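Local atomic coordinates of chitinase (Thermococcus kodakarensis KOD1, PDB entry 5DHD), a protein that hydrolyses chitin, and is represented here by one of its chitin-binding domains, which probably holds the enzyme to its insoluble substrate. Residues Leu25-Thr30 with Leu90-Gln95; Val35-Lys40 with Phe75-Thr80; Trp49-Ala54 with Val60-Val65. All coordinates share one frame; numbering follows the deposited sequence. Where two conformers were deposited one is given.

Contact 1 of 3, residues Leu25-Thr30 with Leu90-Gln95. With PE3 (3,6,9,12,15,18,21,24,27,30,33,36,39-tridecaoxahentetracontane-1,41-diol), chain E; PE3 (3,6,9,12,15,18,21,24,27,30,33,36,39-tridecaoxahentetracontane-1,41-diol), chain G.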
loop_
_atom_site.group_PDB
_atom_site.type_symbol
_atom_site.label_atom_id
_atom_site.label_comp_id
_atom_site.label_asym_id
_atom_site.label_seq_id
_atom_site.Cartn_x
_atom_site.Cartn_y
_atom_site.Cartn_z
ATOM N N LEU A 25 -4.677 -1.285 -7.066
ATOM C CA LEU A 25 -4.377 -0.017 -7.698
ATOM C C LEU A 25 -4.946 -0.020 -9.108
ATOM O O LEU A 25 -4.684 -0.924 -9.895
ATOM C CB LEU A 25 -2.864 0.230 -7.765
ATOM C CG LEU A 25 -2.085 0.065 -6.461
ATOM C CD1 LEU A 25 -0.594 0.335 -6.730
ATOM C CD2 LEU A 25 -2.616 1.029 -5.371
ATOM N N ASN A 26 -5.736 0.999 -9.402
ATOM C CA ASN A 26 -6.354 1.153 -10.702
ATOM C C ASN A 26 -5.631 2.342 -11.335
ATOM O O ASN A 26 -6.047 3.471 -11.163
ATOM C CB ASN A 26 -7.842 1.434 -10.484
ATOM C CG ASN A 26 -8.535 1.898 -11.732
ATOM O OD1 ASN A 26 -8.265 1.405 -12.817
ATOM N ND2 ASN A 26 -9.456 2.847 -11.579
ATOM N N LEU A 27 -4.531 2.059 -12.038
ATOM C CA LEU A 27 -3.713 3.104 -12.641
ATOM C C LEU A 27 -3.967 3.459 -14.097
ATOM O O LEU A 27 -3.606 4.553 -14.531
ATOM C CB LEU A 27 -2.242 2.717 -12.456
ATOM C CG LEU A 27 -1.890 2.250 -11.034
ATOM C CD1 LEU A 27 -0.412 1.840 -11.012
ATOM C CD2 LEU A 27 -2.169 3.361 -9.993
ATOM N N GLY A 28 -4.570 2.543 -14.849
ATOM C CA GLY A 28 -4.842 2.809 -16.253
ATOM C C GLY A 28 -3.625 2.631 -17.145
ATOM O O GLY A 28 -3.695 2.857 -18.355
ATOM N N GLY A 29 -2.508 2.229 -16.545
ATOM C CA GLY A 29 -1.279 2.018 -17.291
ATOM C C GLY A 29 -0.214 1.453 -16.373
ATOM O O GLY A 29 -0.478 1.239 -15.189
ATOM N N THR A 30 0.983 1.210 -16.901
ATOM C CA THR A 30 2.073 0.667 -16.094
ATOM C C THR A 30 2.954 1.788 -15.550
ATOM O O THR A 30 3.460 2.629 -16.304
ATOM C CB THR A 30 2.932 -0.326 -16.891
ATOM O OG1 THR A 30 3.366 0.307 -18.111
ATOM C CG2 THR A 30 2.130 -1.583 -17.234
ATOM N N LEU A 90 -0.832 6.849 -2.214
ATOM C CA LEU A 90 -0.402 6.331 -3.510
ATOM C C LEU A 90 0.274 7.445 -4.298
ATOM O O LEU A 90 -0.351 8.453 -4.636
ATOM C CB LEU A 90 -1.576 5.788 -4.320
ATOM C CG LEU A 90 -1.265 5.457 -5.796
ATOM C CD1 LEU A 90 -0.246 4.316 -5.917
ATOM C CD2 LEU A 90 -2.580 5.095 -6.501
ATOM N N TYR A 91 1.558 7.250 -4.580
ATOM C CA TYR A 91 2.343 8.209 -5.342
ATOM C C TYR A 91 2.745 7.627 -6.682
ATOM O O TYR A 91 3.207 6.491 -6.764
ATOM C CB TYR A 91 3.613 8.617 -4.595
ATOM C CG TYR A 91 3.366 9.576 -3.457
ATOM C CD1 TYR A 91 3.278 10.952 -3.691
ATOM C CD2 TYR A 91 3.181 9.112 -2.151
ATOM C CE1 TYR A 91 3.008 11.844 -2.643
ATOM C CE2 TYR A 91 2.911 10.001 -1.094
ATOM C CZ TYR A 91 2.827 11.358 -1.358
ATOM O OH TYR A 91 2.574 12.243 -0.333
ATOM N N VAL A 92 2.553 8.411 -7.734
ATOM C CA VAL A 92 2.927 8.000 -9.077
ATOM C C VAL A 92 3.674 9.174 -9.697
ATOM O O VAL A 92 3.142 10.283 -9.797
ATOM C CB VAL A 92 1.706 7.638 -9.936
ATOM C CG1 VAL A 92 2.162 7.339 -11.390
ATOM C CG2 VAL A 92 0.995 6.405 -9.332
ATOM N N ASP A 93 4.919 8.918 -10.086
ATOM C CA ASP A 93 5.775 9.932 -10.683
ATOM C C ASP A 93 5.875 11.187 -9.818
ATOM O O ASP A 93 5.882 12.310 -10.326
ATOM C CB ASP A 93 5.295 10.253 -12.104
ATOM C CG ASP A 93 5.406 9.043 -13.038
ATOM O OD1 ASP A 93 6.266 8.176 -12.777
ATOM O OD2 ASP A 93 4.648 8.947 -14.027
ATOM N N GLY A 94 5.945 10.981 -8.505
ATOM C CA GLY A 94 6.075 12.087 -7.573
ATOM C C GLY A 94 4.807 12.816 -7.168
ATOM O O GLY A 94 4.857 13.705 -6.316
ATOM N N GLN A 95 3.675 12.460 -7.768
ATOM C CA GLN A 95 2.412 13.115 -7.439
ATOM C C GLN A 95 1.525 12.212 -6.595
ATOM O O GLN A 95 1.519 10.992 -6.777
ATOM C CB GLN A 95 1.650 13.468 -8.709
ATOM C CG GLN A 95 2.370 14.427 -9.637
ATOM C CD GLN A 95 1.480 14.872 -10.780
ATOM O OE1 GLN A 95 1.540 14.336 -11.888
ATOM N NE2 GLN A 95 0.627 15.853 -10.506
HETATM C C18 PE3 E . 5.421 11.717 2.023
HETATM C C17 PE3 E . 5.742 12.444 0.725
HETATM O O16 PE3 E . 5.918 11.441 -0.261
HETATM C C15 PE3 E . 6.219 11.973 -1.536
HETATM C C14 PE3 E . 6.398 10.791 -2.467
HETATM O O13 PE3 E . 7.623 10.181 -2.093
HETATM C C12 PE3 E . 7.808 9.042 -2.912
HETATM C C11 PE3 E . 9.133 8.392 -2.531
HETATM O O10 PE3 E . 9.226 8.131 -1.141
HETATM C C9 PE3 E . 10.498 7.511 -0.974
HETATM C C8 PE3 E . 10.808 7.143 0.471
HETATM O O7 PE3 E . 10.299 8.127 1.358
HETATM C C6 PE3 E . 10.616 7.661 2.664
HETATM C C5 PE3 E . 10.153 8.630 3.755
HETATM O O4 PE3 E . 8.871 9.155 3.440
HETATM O O31 PE3 G . -7.217 5.712 -12.977
HETATM C C30 PE3 G . -8.526 5.878 -12.427
HETATM C C29 PE3 G . -8.483 6.926 -11.315
#
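Leu90 reaches between Leu25 and Leu27 and gives one methyl to each, so a single side chain carries most of this contact. With CG opposite the backbone N (chi1 169°) the branch is aimed across the gap, CD1 going to Leu25 and CD2 to Leu27, just past the end of strand 19-26. Leu90 CD1 sits 4.1 Å from Leu25 CD1 and equally near that residue's CD2, while Leu90 CD2 approaches Leu27 CD2 to 3.9 Å. The same Leu27 methyl also meets Val92 CG2 at 4.4 Å, a looser touch. The contact is wholly apolar, with no hydrogen bond across it; strand 19-26 with the loop after it faces strand 85-92 of the other sheet of a beta sandwich.

Backbone bonds shape the end of 90-95. A type I' turn from Val92 to Gln95 is closed by reciprocal N-to-O bonds, with Gly94 taking a positive phi (83°).

Bound polyether is met on the outer sides of both segments. C14 of one polyether molecule lies 3.3 Å above the plane of the Tyr91 ring, over its centre, and O31 of another comes to 3.1 Å from Asn26 O.

Around the leucines, Trp97 of strand 95-99 touches Leu27, Leu90 and Val92, and Trp33 lies against Leu25 and Leu27. Leu25 is backbone-bonded to Ala73 in one sheet, and Leu90 to Trp97 and Asp98 in the other.

Contact 2 of 3, residues Val35-Lys40 with Phe75-Thr80. With PE3 (3,6,9,12,15,18,21,24,27,30,33,36,39-tridecaoxahentetracontane-1,41-diol), chain E.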
loop_
_atom_site.group_PDB
_atom_site.type_symbol
_atom_site.label_atom_id
_atom_site.label_comp_id
_atom_site.label_asym_id
_atom_site.label_seq_id
_atom_site.Cartn_x
_atom_site.Cartn_y
_atom_site.Cartn_z
ATOM N N VAL A 35 3.608 3.122 -2.801
ATOM C CA VAL A 35 2.556 3.191 -1.798
ATOM C C VAL A 35 3.222 3.341 -0.435
ATOM O O VAL A 35 3.997 2.481 -0.015
ATOM C CB VAL A 35 1.661 1.954 -1.830
ATOM C CG1 VAL A 35 0.746 1.918 -0.606
ATOM C CG2 VAL A 35 0.812 1.989 -3.088
ATOM N N LYS A 36 2.930 4.447 0.242
ATOM C CA LYS A 36 3.497 4.727 1.554
ATOM C C LYS A 36 2.455 4.489 2.627
ATOM O O LYS A 36 1.363 5.062 2.585
ATOM C CB LYS A 36 4.001 6.169 1.640
ATOM C CG LYS A 36 5.134 6.486 0.690
ATOM C CD LYS A 36 5.743 7.812 1.100
ATOM C CE LYS A 36 7.053 8.023 0.416
ATOM N NZ LYS A 36 7.653 9.337 0.754
ATOM N N VAL A 37 2.814 3.663 3.601
ATOM C CA VAL A 37 1.911 3.298 4.681
ATOM C C VAL A 37 2.420 3.765 6.038
ATOM O O VAL A 37 3.586 3.557 6.378
ATOM C CB VAL A 37 1.742 1.769 4.712
ATOM C CG1 VAL A 37 0.807 1.362 5.842
ATOM C CG2 VAL A 37 1.243 1.269 3.353
ATOM N N LYS A 38 1.537 4.398 6.803
ATOM C CA LYS A 38 1.866 4.872 8.142
ATOM C C LYS A 38 1.183 3.951 9.145
ATOM O O LYS A 38 -0.036 3.778 9.106
ATOM C CB LYS A 38 1.362 6.303 8.355
ATOM C CG LYS A 38 1.587 6.853 9.781
ATOM C CD LYS A 38 3.065 7.067 10.077
ATOM C CE LYS A 38 3.276 7.713 11.451
ATOM N NZ LYS A 38 2.697 6.900 12.572
ATOM N N LEU A 39 1.967 3.358 10.036
ATOM C CA LEU A 39 1.432 2.455 11.049
ATOM C C LEU A 39 1.448 3.109 12.423
ATOM O O LEU A 39 2.249 4.007 12.679
ATOM C CB LEU A 39 2.298 1.195 11.151
ATOM C CG LEU A 39 2.519 0.348 9.900
ATOM C CD1 LEU A 39 3.408 -0.842 10.242
ATOM C CD2 LEU A 39 1.176 -0.116 9.362
ATOM N N LYS A 40 0.566 2.654 13.307
ATOM C CA LYS A 40 0.547 3.172 14.670
ATOM C C LYS A 40 1.843 2.711 15.328
ATOM O O LYS A 40 2.381 1.663 14.973
ATOM C CB LYS A 40 -0.643 2.583 15.422
ATOM C CG LYS A 40 -1.953 3.308 15.198
ATOM C CD LYS A 40 -3.026 2.789 16.149
ATOM C CE LYS A 40 -4.044 1.929 15.423
ATOM N NZ LYS A 40 -5.007 1.289 16.364
ATOM N N PHE A 75 -1.813 -6.136 -4.461
ATOM C CA PHE A 75 -0.813 -6.644 -3.532
ATOM C C PHE A 75 -1.414 -6.579 -2.145
ATOM O O PHE A 75 -2.542 -6.118 -1.974
ATOM C CB PHE A 75 0.519 -5.847 -3.596
ATOM C CG PHE A 75 0.462 -4.454 -3.013
ATOM C CD1 PHE A 75 -0.056 -3.390 -3.762
ATOM C CD2 PHE A 75 0.931 -4.196 -1.718
ATOM C CE1 PHE A 75 -0.100 -2.108 -3.231
ATOM C CE2 PHE A 75 0.879 -2.908 -1.194
ATOM C CZ PHE A 75 0.362 -1.866 -1.962
ATOM N N GLY A 76 -0.693 -7.070 -1.149
ATOM C CA GLY A 76 -1.248 -7.014 0.187
ATOM C C GLY A 76 -0.198 -7.171 1.250
ATOM O O GLY A 76 0.953 -7.522 0.969
ATOM N N PHE A 77 -0.596 -6.902 2.486
ATOM C CA PHE A 77 0.311 -7.046 3.605
ATOM C C PHE A 77 -0.484 -7.244 4.880
ATOM O O PHE A 77 -1.690 -6.987 4.928
ATOM C CB PHE A 77 1.235 -5.819 3.771
ATOM C CG PHE A 77 0.511 -4.518 3.988
ATOM C CD1 PHE A 77 0.087 -3.749 2.913
ATOM C CD2 PHE A 77 0.291 -4.053 5.281
ATOM C CE1 PHE A 77 -0.560 -2.515 3.126
ATOM C CE2 PHE A 77 -0.346 -2.818 5.506
ATOM C CZ PHE A 77 -0.771 -2.056 4.432
ATOM N N ILE A 78 0.197 -7.734 5.905
ATOM C CA ILE A 78 -0.424 -7.934 7.201
ATOM C C ILE A 78 0.396 -7.135 8.197
ATOM O O ILE A 78 1.626 -7.214 8.202
ATOM C CB ILE A 78 -0.433 -9.419 7.632
ATOM C CG1 ILE A 78 -1.334 -10.221 6.684
ATOM C CG2 ILE A 78 -0.921 -9.531 9.104
ATOM C CD1 ILE A 78 -1.204 -11.744 6.826
ATOM N N ALA A 79 -0.285 -6.336 9.012
ATOM C CA ALA A 79 0.376 -5.532 10.032
ATOM C C ALA A 79 -0.048 -6.086 11.388
ATOM O O ALA A 79 -1.166 -6.579 11.546
ATOM C CB ALA A 79 -0.006 -4.053 9.913
ATOM N N THR A 80 0.842 -6.014 12.368
ATOM C CA THR A 80 0.525 -6.531 13.691
ATOM C C THR A 80 -0.473 -5.631 14.401
ATOM O O THR A 80 -0.446 -4.410 14.252
ATOM C CB THR A 80 1.792 -6.655 14.546
ATOM O OG1 THR A 80 2.391 -5.368 14.717
ATOM C CG2 THR A 80 2.779 -7.610 13.864
HETATM C C18 PE3 E . 5.421 11.717 2.023
HETATM C C17 PE3 E . 5.742 12.444 0.725
HETATM O O16 PE3 E . 5.918 11.441 -0.261
HETATM C C15 PE3 E . 6.219 11.973 -1.536
HETATM C C14 PE3 E . 6.398 10.791 -2.467
HETATM O O13 PE3 E . 7.623 10.181 -2.093
HETATM C C12 PE3 E . 7.808 9.042 -2.912
HETATM C C11 PE3 E . 9.133 8.392 -2.531
HETATM O O10 PE3 E . 9.226 8.131 -1.141
HETATM C C9 PE3 E . 10.498 7.511 -0.974
HETATM C C8 PE3 E . 10.808 7.143 0.471
HETATM O O7 PE3 E . 10.299 8.127 1.358
HETATM C C6 PE3 E . 10.616 7.661 2.664
HETATM C C5 PE3 E . 10.153 8.630 3.755
HETATM O O4 PE3 E . 8.871 9.155 3.440
#
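The rings of Phe75 and Phe77 reach across to Val35 and Val37 and meet them with CZ, in an oblique approach. Around these rings the aromatic core of the domain closes in: Phe77 stacks on Phe62 and meets Tyr21 with nearly parallel planes, and Phe75 lies against Trp33. The fold is a beta sandwich of two antiparallel sheets, as in the cellulose-binding family, and this contact spans its middle.

Strands 35-39 and 75-79 belong to different sheets and run nearly parallel, 14° apart, with their axes 10.6 Å from each other. Across that gap the side chains come from opposite directions and alternate residues face inward. Phe75 CZ is 4.0 Å from Val35 CB and nestles against both of its methyls. Two residues on, Phe77 CZ lies 4.0 Å from Val37 CG1 in a repeat of the same approach. Both phenylalanines place CG between the backbone N and the carbonyl carbon, a torsion, 59° at chi1 in Phe77, that carries CZ across to the valine methyls. At the far end Leu39 CD2 meets the small Ala79 CB at 4.1 Å, where the backbones draw closer together.

The other side of strand 35-39 is polar. Lys36 extends its chain into a curled polyether, whose O4, O7, O13 and O16 all lie within hydrogen-bonding distance of NZ and must share its three N-H groups, much as a crown ether holds an ammonium group. Lys38 instead pairs with Glu86 and bends back: its NZ donates to Leu39 O at 2.9 Å, approaching from above the carbonyl plane.

Contact 3 of 3, residues Trp49-Ala54 with Val60-Val65; sequences WSANKA and VVFTPV. With SO4 (sulfate ion), chain C.
Strands 51-54 and 60-64 pair antiparallel, 153° between their directions, as the two arms of a beta hairpin. Two hydrogen-bonded pairs fix the register. Asn52 N donates to Thr63 O at 2.8 Å, answered by Thr63 N to Asn52 O at 3.1 Å. Beyond them Val61 N reaches Ala54 O at 2.7 Å, almost straight at 173°, while the return bond from Ala54 N to Val61 O is 2.9 Å long and more bent. Between the two pairs, Lys53 and Phe62 form a non-hydrogen-bonded pair, and Phe62 CA adds a CA-H...O contact to Asn52 O.

On the face of Lys53 and Phe62 the two side chains run side by side, Lys53 CB lying 3.9 Å from Phe62 CE1. Lys53 CG, opposite the backbone N (chi1 179°), lies 3.7 Å from Val60 CG1, where the two side chains cross at a slant. Past these carbons the chain bends away, and NZ donates to O4 of a sulfate, probably from the crystallisation liquor, at 2.7 Å and pairs with Glu55. An alanine in place of Lys53 would probably leave Glu55 and the sulfate without their cationic partner and uncover Val60 CG1. On the other face Asn52 CB rests beside Thr63 OG1, and at the end of the pairing Val65 packs its methyls against the backbone of Ser50 and Ala51.

The hairpin forms one margin of the five-stranded sheet. Strand 51-56 is outermost, strand 59-64 bonds onward to strand 34-39 through Val60 and Phe62, and Val45 and Phe48 of the opposing sheet touch Lys53.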
loop_
_atom_site.group_PDB
_atom_site.type_symbol
_atom_site.label_atom_id
_atom_site.label_comp_id
_atom_site.label_asym_id
_atom_site.label_seq_id
_atom_site.Cartn_x
_atom_site.Cartn_y
_atom_site.Cartn_z
ATOM N N TRP A 49 3.080 -9.482 0.023
ATOM C CA TRP A 49 3.186 -10.230 -1.218
ATOM C C TRP A 49 2.891 -9.356 -2.428
ATOM O O TRP A 49 2.186 -8.351 -2.321
ATOM C CB TRP A 49 2.209 -11.432 -1.193
ATOM C CG TRP A 49 0.776 -11.058 -0.827
ATOM C CD1 TRP A 49 -0.231 -10.687 -1.686
ATOM C CD2 TRP A 49 0.229 -10.960 0.494
ATOM N NE1 TRP A 49 -1.368 -10.362 -0.973
ATOM C CE2 TRP A 49 -1.112 -10.515 0.365
ATOM C CE3 TRP A 49 0.742 -11.204 1.782
ATOM C CZ2 TRP A 49 -1.943 -10.301 1.476
ATOM C CZ3 TRP A 49 -0.096 -10.985 2.896
ATOM C CH2 TRP A 49 -1.417 -10.537 2.726
ATOM N N SER A 50 3.454 -9.756 -3.569
ATOM C CA SER A 50 3.268 -9.083 -4.849
ATOM C C SER A 50 3.830 -7.670 -4.899
ATOM O O SER A 50 3.407 -6.846 -5.716
ATOM C CB SER A 50 1.789 -9.091 -5.229
ATOM O OG SER A 50 1.289 -10.425 -5.160
ATOM N N ALA A 51 4.798 -7.400 -4.035
ATOM C CA ALA A 51 5.425 -6.092 -3.979
ATOM C C ALA A 51 6.721 -6.193 -3.202
ATOM O O ALA A 51 6.986 -7.205 -2.546
ATOM C CB ALA A 51 4.514 -5.082 -3.244
ATOM N N ASN A 52 7.538 -5.151 -3.312
ATOM C CA ASN A 52 8.785 -5.073 -2.570
ATOM C C ASN A 52 8.459 -4.173 -1.381
ATOM O O ASN A 52 7.628 -3.267 -1.500
ATOM C CB ASN A 52 9.911 -4.495 -3.435
ATOM C CG ASN A 52 10.308 -5.440 -4.592
ATOM O OD1 ASN A 52 10.728 -6.568 -4.363
ATOM N ND2 ASN A 52 10.158 -4.973 -5.808
ATOM N N LYS A 53 9.097 -4.426 -0.244
ATOM C CA LYS A 53 8.862 -3.626 0.949
ATOM C C LYS A 53 10.144 -3.004 1.485
ATOM O O LYS A 53 11.198 -3.644 1.513
ATOM C CB LYS A 53 8.273 -4.480 2.070
ATOM C CG LYS A 53 8.027 -3.666 3.344
ATOM C CD LYS A 53 7.363 -4.506 4.443
ATOM C CE LYS A 53 8.357 -5.429 5.118
ATOM N NZ LYS A 53 9.356 -4.718 5.991
ATOM N N ALA A 54 10.036 -1.749 1.906
ATOM C CA ALA A 54 11.153 -1.025 2.488
ATOM C C ALA A 54 10.603 -0.188 3.636
ATOM O O ALA A 54 9.490 0.322 3.558
ATOM C CB ALA A 54 11.820 -0.108 1.455
ATOM N N VAL A 60 6.167 2.584 5.748
ATOM C CA VAL A 60 6.440 1.303 5.120
ATOM C C VAL A 60 6.170 1.624 3.655
ATOM O O VAL A 60 5.074 2.062 3.299
ATOM C CB VAL A 60 5.513 0.172 5.643
ATOM C CG1 VAL A 60 5.858 -1.138 4.927
ATOM C CG2 VAL A 60 5.721 -0.005 7.150
ATOM N N VAL A 61 7.181 1.428 2.817
ATOM C CA VAL A 61 7.075 1.751 1.402
ATOM C C VAL A 61 6.999 0.520 0.515
ATOM O O VAL A 61 7.897 -0.329 0.522
ATOM C CB VAL A 61 8.276 2.642 0.969
ATOM C CG1 VAL A 61 8.138 3.043 -0.482
ATOM C CG2 VAL A 61 8.353 3.902 1.856
ATOM N N PHE A 62 5.919 0.431 -0.252
ATOM C CA PHE A 62 5.718 -0.687 -1.157
ATOM C C PHE A 62 5.891 -0.229 -2.595
ATOM O O PHE A 62 5.423 0.847 -2.981
ATOM C CB PHE A 62 4.315 -1.294 -0.990
ATOM C CG PHE A 62 4.118 -1.997 0.320
ATOM C CD1 PHE A 62 4.643 -3.260 0.540
ATOM C CD2 PHE A 62 3.394 -1.378 1.337
ATOM C CE1 PHE A 62 4.445 -3.908 1.762
ATOM C CE2 PHE A 62 3.193 -2.028 2.569
ATOM C CZ PHE A 62 3.714 -3.282 2.773
ATOM N N THR A 63 6.576 -1.055 -3.376
ATOM C CA THR A 63 6.808 -0.779 -4.784
ATOM C C THR A 63 6.518 -2.060 -5.562
ATOM O O THR A 63 6.568 -3.161 -5.007
ATOM C CB THR A 63 8.253 -0.268 -5.039
ATOM O OG1 THR A 63 9.197 -1.145 -4.408
ATOM C CG2 THR A 63 8.420 1.140 -4.472
ATOM N N PRO A 64 6.237 -1.934 -6.862
ATOM C CA PRO A 64 5.928 -3.122 -7.660
ATOM C C PRO A 64 7.045 -4.085 -7.990
ATOM O O PRO A 64 8.203 -3.693 -8.143
ATOM C CB PRO A 64 5.339 -2.542 -8.955
ATOM C CG PRO A 64 6.074 -1.220 -9.098
ATOM C CD PRO A 64 6.159 -0.693 -7.667
ATOM N N VAL A 65 6.680 -5.361 -8.071
ATOM C CA VAL A 65 7.626 -6.370 -8.517
ATOM C C VAL A 65 7.517 -6.247 -10.041
ATOM O O VAL A 65 6.663 -5.512 -10.545
ATOM C CB VAL A 65 7.260 -7.797 -8.006
ATOM C CG1 VAL A 65 7.511 -7.855 -6.500
ATOM C CG2 VAL A 65 5.808 -8.169 -8.339
HETATM S S SO4 C . 12.788 -3.680 5.464
HETATM O O1 SO4 C . 12.411 -3.615 6.886
HETATM O O2 SO4 C . 13.844 -4.691 5.282
HETATM O O3 SO4 C . 13.286 -2.367 5.025
HETATM O O4 SO4 C . 11.610 -4.052 4.662
#

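In the fold
From the N terminus the chain passes through 25-30, crosses to the other sheet at 35-40, returns to the first through strand 45-49 and passes from there into the hairpin. Contact 3 closes first, the 60-65 arm returning on 49-54 after a short turn. The chain next crosses to 75-80, which closes contact 2 around contact 3, and 90-95 finally closes contact 1 around both, so the three loops nest without crossing. Contacts 1 and 2 each tie the four-stranded sheet to the five-stranded one, while the strand pairing of contact 3 lies within the latter. Contacts 1 and 2 touch through Leu90 and Val35, contacts 2 and 3 through adjoining strands 34-39 and 59-64.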